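Local coordinates for outer membrane protein SusF (Bacteroides thetaiotaomicron, PDB 4FE9) that binds starch at the bacterial cell surface through carbohydrate-binding modules before the starch is transported into the periplasm for degradation, at residues A[36-42]-A[138-144]; A[369-373]-A[412-416]; A[372-378]-A[405-411]. One frame throughout, in Å; residues are numbered along the deposited sequence.

Contact 1 (A[36-42]-A[138-144]); sequences DASIVMD and ITLQPAT. With EDO (1,2-ethanediol), chain D.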
loop_
_atom_site.group_PDB
_atom_site.type_symbol
_atom_site.label_atom_id
_atom_site.label_comp_id
_atom_site.label_asym_id
_atom_site.label_seq_id
_atom_site.Cartn_x
_atom_site.Cartn_y
_atom_site.Cartn_z
ATOM N N ASP A 36 -4.028 37.182 8.157
ATOM C CA ASP A 36 -2.954 36.205 8.113
ATOM C C ASP A 36 -3.244 35.126 7.078
ATOM O O ASP A 36 -3.495 33.963 7.426
ATOM C CB ASP A 36 -2.706 35.604 9.514
ATOM C CG ASP A 36 -2.303 36.671 10.552
ATOM O OD1 ASP A 36 -1.300 37.368 10.322
ATOM O OD2 ASP A 36 -3.037 36.872 11.559
ATOM N N ALA A 37 -3.205 35.506 5.799
ATOM C CA ALA A 37 -3.721 34.646 4.723
ATOM C C ALA A 37 -2.635 33.753 4.099
ATOM O O ALA A 37 -2.935 32.718 3.515
ATOM C CB ALA A 37 -4.432 35.493 3.639
ATOM N N SER A 38 -1.367 34.097 4.357
ATOM C CA SER A 38 -0.251 33.432 3.707
ATOM C C SER A 38 0.858 33.212 4.696
ATOM O O SER A 38 1.809 33.991 4.738
ATOM C CB SER A 38 0.286 34.289 2.546
ATOM O OG SER A 38 -0.702 34.503 1.573
ATOM N N ILE A 39 0.742 32.159 5.504
ATOM C CA ILE A 39 1.582 32.006 6.676
ATOM C C ILE A 39 2.848 31.157 6.345
ATOM O O ILE A 39 2.763 30.156 5.654
ATOM C CB ILE A 39 0.802 31.299 7.776
ATOM C CG1 ILE A 39 -0.320 32.178 8.262
ATOM C CG2 ILE A 39 1.736 30.886 8.948
ATOM C CD1 ILE A 39 -1.431 31.383 8.944
ATOM N N VAL A 40 4.017 31.661 6.728
ATOM C CA VAL A 40 5.282 30.915 6.569
ATOM C C VAL A 40 5.835 30.608 7.941
ATOM O O VAL A 40 6.222 31.504 8.663
ATOM C CB VAL A 40 6.346 31.775 5.762
ATOM C CG1 VAL A 40 7.715 31.087 5.768
ATOM C CG2 VAL A 40 5.879 31.988 4.328
ATOM N N MET A 41 5.778 29.361 8.346
ATOM C CA MET A 41 6.008 29.038 9.759
ATOM C C MET A 41 7.440 29.440 10.154
ATOM O O MET A 41 7.686 29.875 11.284
ATOM C CB MET A 41 5.788 27.547 10.022
ATOM C CG MET A 41 4.336 27.114 10.008
ATOM S SD MET A 41 3.370 28.073 11.171
ATOM C CE MET A 41 4.112 27.542 12.726
ATOM N N ASP A 42 8.385 29.273 9.231
ATOM C CA ASP A 42 9.783 29.664 9.512
ATOM C C ASP A 42 9.816 31.077 10.041
ATOM O O ASP A 42 10.529 31.373 10.983
ATOM C CB ASP A 42 10.623 29.581 8.245
ATOM C CG ASP A 42 11.112 28.188 7.959
ATOM O OD1 ASP A 42 11.220 27.368 8.905
ATOM O OD2 ASP A 42 11.386 27.896 6.783
ATOM N N ILE A 138 -6.907 30.146 2.910
ATOM C CA ILE A 138 -5.600 30.655 3.228
ATOM C C ILE A 138 -4.570 29.553 2.918
ATOM O O ILE A 138 -4.937 28.429 2.490
ATOM C CB ILE A 138 -5.491 31.054 4.726
ATOM C CG1 ILE A 138 -5.625 29.815 5.601
ATOM C CG2 ILE A 138 -6.600 32.105 5.116
ATOM C CD1 ILE A 138 -5.141 30.041 6.988
ATOM N N THR A 139 -3.298 29.903 3.024
ATOM C CA THR A 139 -2.238 28.913 2.910
ATOM C C THR A 139 -1.240 29.034 4.035
ATOM O O THR A 139 -1.193 30.058 4.733
ATOM C CB THR A 139 -1.494 29.071 1.622
ATOM O OG1 THR A 139 -0.720 30.285 1.667
ATOM C CG2 THR A 139 -2.483 29.086 0.434
ATOM N N LEU A 140 -0.567 27.916 4.317
ATOM C CA LEU A 140 0.400 27.853 5.384
ATOM C C LEU A 140 1.541 26.938 4.922
ATOM O O LEU A 140 1.303 25.884 4.312
ATOM C CB LEU A 140 -0.237 27.288 6.676
ATOM C CG LEU A 140 0.663 27.108 7.911
ATOM C CD1 LEU A 140 -0.065 27.415 9.239
ATOM C CD2 LEU A 140 1.267 25.701 7.961
ATOM N N GLN A 141 2.759 27.352 5.191
ATOM C CA GLN A 141 3.916 26.544 4.847
ATOM C C GLN A 141 4.606 26.100 6.109
ATOM O O GLN A 141 5.175 26.923 6.842
ATOM C CB GLN A 141 4.896 27.363 3.998
ATOM C CG GLN A 141 6.180 26.571 3.605
ATOM C CD GLN A 141 7.247 27.475 3.018
ATOM O OE1 GLN A 141 6.970 28.593 2.639
ATOM N NE2 GLN A 141 8.466 27.016 3.010
ATOM N N PRO A 142 4.616 24.791 6.354
ATOM C CA PRO A 142 5.276 24.293 7.550
ATOM C C PRO A 142 6.754 24.622 7.516
ATOM O O PRO A 142 7.266 25.003 6.472
ATOM C CB PRO A 142 5.068 22.779 7.464
ATOM C CG PRO A 142 3.825 22.614 6.671
ATOM C CD PRO A 142 3.859 23.738 5.654
ATOM N N ALA A 143 7.396 24.575 8.675
ATOM C CA ALA A 143 8.782 25.013 8.820
ATOM C C ALA A 143 9.702 24.055 8.058
ATOM O O ALA A 143 9.283 22.962 7.632
ATOM C CB ALA A 143 9.173 25.054 10.250
ATOM N N THR A 144 10.849 24.583 7.692
ATOM C CA THR A 144 11.867 23.838 6.972
ATOM C C THR A 144 12.207 22.541 7.697
ATOM O O THR A 144 12.319 22.513 8.907
ATOM C CB THR A 144 13.105 24.726 6.822
ATOM O OG1 THR A 144 12.752 25.836 5.981
ATOM C CG2 THR A 144 14.284 23.954 6.185
HETATM C C1 EDO D . 10.928 29.754 2.793
HETATM O O1 EDO D . 11.391 28.424 2.488
HETATM C C2 EDO D . 10.875 29.926 4.303
HETATM O O2 EDO D . 12.044 29.328 4.915
HETATM O O HOH W 1 1.862 30.094 3.012
HETATM O O HOH W 2 8.094 27.930 6.698
#
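Ile39 and Leu140 sit side by side on neighbouring parallel strands, and their side chains cross obliquely on the buried face of the pair, Ile39 CG2 meeting Leu140 CD1 at 3.9 Å. CG of Leu140 stands opposite its own backbone N (chi1 178°), and the fork at its end serves two partners: CD1 reaches Ile39 and the sulfur of Met41, while CD2 meets Met41 CG at 4.0 Å. An alanine in place of Leu140 is likely to open a gap beside Ile39 CG2 and the bent Met41 chain, removing the Leu140 part of their packing. On the other face Val40 and Gln141 lie alongside each other and point the same way, Gln141 NE2 being held by Ser108. Between these two faces runs a parallel ladder in which Ile39 is gripped twice, its N by Thr139 O at 3.0 Å and its O by Gln141 N at 2.8 Å. Past the ladder, Asp42 and Thr144 cross at about a right angle: Thr144 OG1 donates to the syn lone pair of Asp42 OD2 at 2.6 Å, and Thr144 N reaches Asp42 OD1 at 3.1 Å. This pairing places 38-40 as a short strand of the N-terminal domain's sheet beside strand 128-141, whose other edge pairs with strand 111-122, while helix 92-102 covers Ile39, Met41 and Leu140.

Contact 2 (A[369-373]-A[412-416]); sequences NVYLM and VRICV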
loop_
_atom_site.group_PDB
_atom_site.type_symbol
_atom_site.label_atom_id
_atom_site.label_comp_id
_atom_site.label_asym_id
_atom_site.label_seq_id
_atom_site.Cartn_x
_atom_site.Cartn_y
_atom_site.Cartn_z
ATOM N N ASN A 369 -1.516 -15.789 -19.947
ATOM C CA ASN A 369 -0.488 -15.877 -20.987
ATOM C C ASN A 369 0.650 -16.804 -20.569
ATOM O O ASN A 369 1.427 -16.476 -19.652
ATOM C CB ASN A 369 0.093 -14.509 -21.273
ATOM C CG ASN A 369 -0.886 -13.602 -21.968
ATOM O OD1 ASN A 369 -1.940 -14.047 -22.400
ATOM N ND2 ASN A 369 -0.645 -12.313 -21.883
ATOM N N VAL A 370 0.700 -17.984 -21.177
ATOM C CA VAL A 370 1.786 -18.936 -20.924
ATOM C C VAL A 370 2.734 -18.883 -22.101
ATOM O O VAL A 370 2.299 -18.740 -23.256
ATOM C CB VAL A 370 1.244 -20.351 -20.769
ATOM C CG1 VAL A 370 2.396 -21.373 -20.541
ATOM C CG2 VAL A 370 0.286 -20.412 -19.666
ATOM N N TYR A 371 4.031 -18.904 -21.822
ATOM C CA TYR A 371 5.024 -18.659 -22.858
ATOM C C TYR A 371 6.037 -19.792 -22.985
ATOM O O TYR A 371 6.631 -20.233 -21.988
ATOM C CB TYR A 371 5.754 -17.372 -22.602
ATOM C CG TYR A 371 4.909 -16.115 -22.743
ATOM C CD1 TYR A 371 4.831 -15.443 -23.964
ATOM C CD2 TYR A 371 4.359 -15.493 -21.607
ATOM C CE1 TYR A 371 4.198 -14.214 -24.064
ATOM C CE2 TYR A 371 3.704 -14.286 -21.702
ATOM C CZ TYR A 371 3.626 -13.646 -22.935
ATOM O OH TYR A 371 2.965 -12.450 -23.038
ATOM N N LEU A 372 6.343 -20.145 -24.233
ATOM C CA LEU A 372 7.519 -20.929 -24.549
ATOM C C LEU A 372 8.768 -20.078 -24.468
ATOM O O LEU A 372 8.806 -18.940 -24.962
ATOM C CB LEU A 372 7.385 -21.553 -25.934
ATOM C CG LEU A 372 8.310 -22.733 -26.231
ATOM C CD1 LEU A 372 7.916 -23.968 -25.367
ATOM C CD2 LEU A 372 8.262 -23.077 -27.743
ATOM N N MET A 373 9.796 -20.607 -23.814
ATOM C CA MET A 373 11.047 -19.876 -23.656
ATOM C C MET A 373 12.217 -20.746 -24.084
ATOM O O MET A 373 12.175 -21.963 -23.951
ATOM C CB MET A 373 11.244 -19.457 -22.191
ATOM C CG MET A 373 10.084 -18.664 -21.634
ATOM S SD MET A 373 10.196 -16.963 -22.176
ATOM C CE MET A 373 11.793 -16.441 -21.517
ATOM N N VAL A 412 13.416 -27.508 -23.252
ATOM C CA VAL A 412 12.152 -26.800 -23.116
ATOM C C VAL A 412 12.141 -25.965 -21.820
ATOM O O VAL A 412 12.488 -26.460 -20.765
ATOM C CB VAL A 412 10.986 -27.780 -23.071
ATOM C CG1 VAL A 412 9.642 -27.019 -22.916
ATOM C CG2 VAL A 412 10.974 -28.662 -24.335
ATOM N N ARG A 413 11.800 -24.691 -21.940
ATOM C CA ARG A 413 11.407 -23.882 -20.797
ATOM C C ARG A 413 10.013 -23.272 -21.018
ATOM O O ARG A 413 9.633 -22.956 -22.171
ATOM C CB ARG A 413 12.447 -22.780 -20.547
ATOM C CG ARG A 413 13.868 -23.288 -20.331
ATOM C CD ARG A 413 14.031 -23.975 -18.938
ATOM N NE ARG A 413 14.256 -22.997 -17.841
ATOM C CZ ARG A 413 15.444 -22.474 -17.511
ATOM N NH1 ARG A 413 16.515 -22.700 -18.269
ATOM N NH2 ARG A 413 15.542 -21.642 -16.467
ATOM N N ILE A 414 9.223 -23.203 -19.948
ATOM C CA ILE A 414 7.867 -22.623 -19.998
ATOM C C ILE A 414 7.712 -21.661 -18.803
ATOM O O ILE A 414 8.209 -21.951 -17.682
ATOM C CB ILE A 414 6.783 -23.716 -19.868
ATOM C CG1 ILE A 414 7.198 -24.987 -20.631
ATOM C CG2 ILE A 414 5.403 -23.188 -20.361
ATOM C CD1 ILE A 414 6.396 -26.218 -20.227
ATOM N N CYS A 415 7.022 -20.536 -19.020
ATOM C CA CYS A 415 6.675 -19.650 -17.915
ATOM C C CYS A 415 5.334 -18.906 -18.087
ATOM O O CYS A 415 4.696 -18.959 -19.160
ATOM C CB CYS A 415 7.799 -18.650 -17.642
ATOM S SG CYS A 415 7.935 -17.350 -18.905
ATOM N N VAL A 416 4.873 -18.314 -16.987
ATOM C CA VAL A 416 4.066 -17.092 -17.029
ATOM C C VAL A 416 4.931 -15.920 -16.591
ATOM O O VAL A 416 6.101 -16.104 -16.261
ATOM C CB VAL A 416 2.860 -17.199 -16.089
ATOM C CG1 VAL A 416 1.955 -18.369 -16.509
ATOM C CG2 VAL A 416 3.336 -17.391 -14.653
HETATM O O HOH W 3 12.779 -24.326 -25.162
#
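Val370 and Ile414 make the tight end of this antiparallel pairing: Val370 CG1 presses on Ile414 CG2 at 3.5 Å, the two side chains meeting at a slant. Both methyls stand opposite their own backbone N, which for Val370 means chi1 178°, and this turns them toward each other. The second methyl of Val370, CG2, meets Val416 CG1 at 4.1 Å, so the valine fork touches two residues of segment 412-416. Backbone bonding is firm here too. Tyr371 and Cys415 form a hydrogen-bonded pair, with Tyr371 N to Cys415 O at 2.7 Å and Cys415 N returning to Tyr371 O at 3.0 Å. The other face carries the thiol of Cys415, which packs against Met373 CG at 3.7 Å; the methionine chain, bent at both chi2 and chi3, then leads away from the partner strand.

Toward Met373 and Arg413 the ladder slackens. Met373 N still bonds to Arg413 O at 2.9 Å, but from 44° above the carbonyl plane, and the return bond from Arg413 N to Met373 O is weak at 3.4 Å. A water donates to Met373 O and accepts weakly from Arg413 N, bridging this stretched rung. The aliphatic start of Arg413 lies beside Met373, whereas its guanidinium turns away to a salt bridge with Glu430.

The pair belongs to the third carbohydrate-binding module. Strand 410-415 also pairs with strand 430-434, and Val370, Val412 and Ile414 pack against strands 430-434 and 458-461, while Val370 and Val416 reach strand 294-301 of the preceding module.

Contact 3 (A[372-378]-A[405-411]); sequences LMGDTSY and AFLKDGA. With NA (sodium ion), chain I.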
loop_
_atom_site.group_PDB
_atom_site.type_symbol
_atom_site.label_atom_id
_atom_site.label_comp_id
_atom_site.label_asym_id
_atom_site.label_seq_id
_atom_site.Cartn_x
_atom_site.Cartn_y
_atom_site.Cartn_z
ATOM N N LEU A 372 6.343 -20.145 -24.233
ATOM C CA LEU A 372 7.519 -20.929 -24.549
ATOM C C LEU A 372 8.768 -20.078 -24.468
ATOM O O LEU A 372 8.806 -18.940 -24.962
ATOM C CB LEU A 372 7.385 -21.553 -25.934
ATOM C CG LEU A 372 8.310 -22.733 -26.231
ATOM C CD1 LEU A 372 7.916 -23.968 -25.367
ATOM C CD2 LEU A 372 8.262 -23.077 -27.743
ATOM N N MET A 373 9.796 -20.607 -23.814
ATOM C CA MET A 373 11.047 -19.876 -23.656
ATOM C C MET A 373 12.217 -20.746 -24.084
ATOM O O MET A 373 12.175 -21.963 -23.951
ATOM C CB MET A 373 11.244 -19.457 -22.191
ATOM C CG MET A 373 10.084 -18.664 -21.634
ATOM S SD MET A 373 10.196 -16.963 -22.176
ATOM C CE MET A 373 11.793 -16.441 -21.517
ATOM N N GLY A 374 13.293 -20.096 -24.475
ATOM C CA GLY A 374 14.559 -20.757 -24.660
ATOM C C GLY A 374 14.647 -21.322 -26.053
ATOM O O GLY A 374 14.212 -20.683 -27.031
ATOM N N ASP A 375 15.251 -22.489 -26.166
ATOM C CA ASP A 375 15.938 -22.848 -27.381
ATOM C C ASP A 375 14.941 -23.277 -28.458
ATOM O O ASP A 375 15.184 -23.092 -29.651
ATOM C CB ASP A 375 16.928 -23.960 -27.109
ATOM C CG ASP A 375 18.277 -23.434 -26.606
ATOM O OD1 ASP A 375 18.569 -22.231 -26.808
ATOM O OD2 ASP A 375 19.102 -24.262 -26.151
ATOM N N THR A 376 13.812 -23.822 -28.019
ATOM C CA THR A 376 12.801 -24.308 -28.916
ATOM C C THR A 376 11.793 -23.234 -29.341
ATOM O O THR A 376 10.913 -23.508 -30.162
ATOM C CB THR A 376 12.072 -25.543 -28.349
ATOM O OG1 THR A 376 11.246 -25.163 -27.245
ATOM C CG2 THR A 376 13.059 -26.587 -27.894
ATOM N N SER A 377 12.074 -21.979 -28.991
ATOM C CA SER A 377 11.108 -20.871 -29.197
ATOM C C SER A 377 11.614 -19.860 -30.258
ATOM O O SER A 377 12.741 -19.971 -30.707
ATOM C CB SER A 377 10.843 -20.161 -27.861
ATOM O OG SER A 377 11.730 -19.076 -27.671
ATOM N N TYR A 378 10.853 -18.777 -30.489
ATOM C CA TYR A 378 11.120 -17.851 -31.628
ATOM C C TYR A 378 12.389 -16.977 -31.488
ATOM O O TYR A 378 12.498 -16.132 -30.579
ATOM C CB TYR A 378 9.859 -16.996 -31.964
ATOM C CG TYR A 378 10.101 -15.846 -32.953
ATOM C CD1 TYR A 378 10.068 -16.057 -34.350
ATOM C CD2 TYR A 378 10.314 -14.541 -32.491
ATOM C CE1 TYR A 378 10.315 -14.991 -35.255
ATOM C CE2 TYR A 378 10.607 -13.489 -33.368
ATOM C CZ TYR A 378 10.585 -13.705 -34.747
ATOM O OH TYR A 378 10.862 -12.628 -35.597
ATOM N N ALA A 405 4.736 -25.047 -32.182
ATOM C CA ALA A 405 5.633 -26.187 -32.443
ATOM C C ALA A 405 7.120 -25.786 -32.331
ATOM O O ALA A 405 7.523 -24.726 -32.819
ATOM C CB ALA A 405 5.340 -26.791 -33.834
ATOM N N PHE A 406 7.942 -26.657 -31.741
ATOM C CA PHE A 406 9.382 -26.333 -31.567
ATOM C C PHE A 406 10.073 -26.047 -32.909
ATOM O O PHE A 406 9.841 -26.741 -33.888
ATOM C CB PHE A 406 10.120 -27.450 -30.817
ATOM C CG PHE A 406 9.501 -27.813 -29.495
ATOM C CD1 PHE A 406 8.738 -26.902 -28.789
ATOM C CD2 PHE A 406 9.750 -29.046 -28.920
ATOM C CE1 PHE A 406 8.119 -27.274 -27.598
ATOM C CE2 PHE A 406 9.193 -29.389 -27.710
ATOM C CZ PHE A 406 8.391 -28.481 -27.037
ATOM N N LEU A 407 10.857 -24.973 -32.950
ATOM C CA LEU A 407 11.628 -24.608 -34.132
ATOM C C LEU A 407 12.959 -25.361 -34.230
ATOM O O LEU A 407 13.684 -25.229 -35.227
ATOM C CB LEU A 407 11.906 -23.111 -34.139
ATOM C CG LEU A 407 10.762 -22.175 -34.552
ATOM C CD1 LEU A 407 9.404 -22.759 -34.163
ATOM C CD2 LEU A 407 10.961 -20.763 -33.942
ATOM N N LYS A 408 13.339 -26.025 -33.137
ATOM C CA LYS A 408 14.665 -26.639 -33.004
ATOM C C LYS A 408 14.633 -27.655 -31.886
ATOM O O LYS A 408 13.757 -27.609 -31.008
ATOM C CB LYS A 408 15.717 -25.595 -32.690
ATOM C CG LYS A 408 16.300 -24.925 -33.914
ATOM C CD LYS A 408 17.095 -23.688 -33.536
ATOM C CE LYS A 408 17.405 -23.671 -32.040
ATOM N NZ LYS A 408 18.751 -24.213 -31.752
ATOM N N ASP A 409 15.567 -28.593 -31.920
ATOM C CA ASP A 409 15.837 -29.408 -30.746
ATOM C C ASP A 409 16.455 -28.526 -29.677
ATOM O O ASP A 409 17.147 -27.572 -29.989
ATOM C CB ASP A 409 16.771 -30.570 -31.105
ATOM C CG ASP A 409 16.348 -31.280 -32.389
ATOM O OD1 ASP A 409 15.366 -32.072 -32.344
ATOM O OD2 ASP A 409 16.896 -30.919 -33.461
ATOM N N GLY A 410 16.108 -28.783 -28.425
ATOM C CA GLY A 410 16.699 -28.048 -27.314
ATOM C C GLY A 410 15.964 -28.304 -26.023
ATOM O O GLY A 410 15.013 -29.109 -25.977
ATOM N N ALA A 411 16.457 -27.694 -24.943
ATOM C CA ALA A 411 15.786 -27.781 -23.643
ATOM C C ALA A 411 14.524 -26.920 -23.668
ATOM O O ALA A 411 14.543 -25.817 -24.180
ATOM C CB ALA A 411 16.719 -27.322 -22.538
HETATM NA NA NA I . 11.745 -16.751 -28.112
HETATM O O HOH W 3 12.779 -24.326 -25.162
HETATM O O HOH W 4 16.238 -23.637 -23.779
#
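Thr376 lies against Phe406, the two side chains running alongside each other in the same direction. Thr376 OG1 sits over one face of the ring, 3.4 Å from Phe406 CD1, while Thr376 CG2 stands above the same ring toward its rim and meets Lys408 O at 3.4 Å. The chi1 of 70° sets OG1 between the backbone N and the carbonyl carbon of Thr376, bringing hydroxyl and CB onto the ring together. Leu372 crosses Phe406 at about a right angle, Leu372 CD1 lying 4.0 Å from Phe406 CE1. The one direct hydrogen bond between the segments is from Leu407 N to Thr376 O, 3.1 Å long and nearly straight at the hydrogen. At the outer side, Leu407 CD2 comes to 3.7 Å from Tyr378 CA.

Thr376 is positioned by a type I turn from Gly374 to Ser377, closed by Ser377 N on Gly374 O. Two waters stitch that turn to Ala411 O: one also accepts from Thr376 N, the other from Asp375 N. Near Asp375, a CB on Gly410 would run into Asp375 CB.

From the same turn the chain enters a sodium site, where Ser377 OG binds the ion at 2.4 Å and Tyr378 O joins it; Gly380, Ala383 and Asp389 complete the shell. Five oxygen ligands from residues 377 to 389 would probably tie the loop to one shape round the ion, while Thr376, just before Ser377, rests on Phe406.

Overall arrangement
Along the chain, contact 1 closes before contacts 2 and 3 open, and it lies on the opposite side of the molecule's centre, 57 Å and 65 Å from them between centres. It belongs to the N-terminal domain; the other two lie in the third carbohydrate-binding module, with the first two modules between. Contacts 2 and 3 are centred 10 Å apart and form one continuous unit: both use strands 371-374 and 410-415, share Leu372, Met373 and one water, and touch where Val412 CG2 meets Phe406 CZ at 3.7 Å. Thus the strand pairing of contact 2 opens into the sodium-bound loop of contact 3. The spread reflects an elongated, multidomain starch-binding protein.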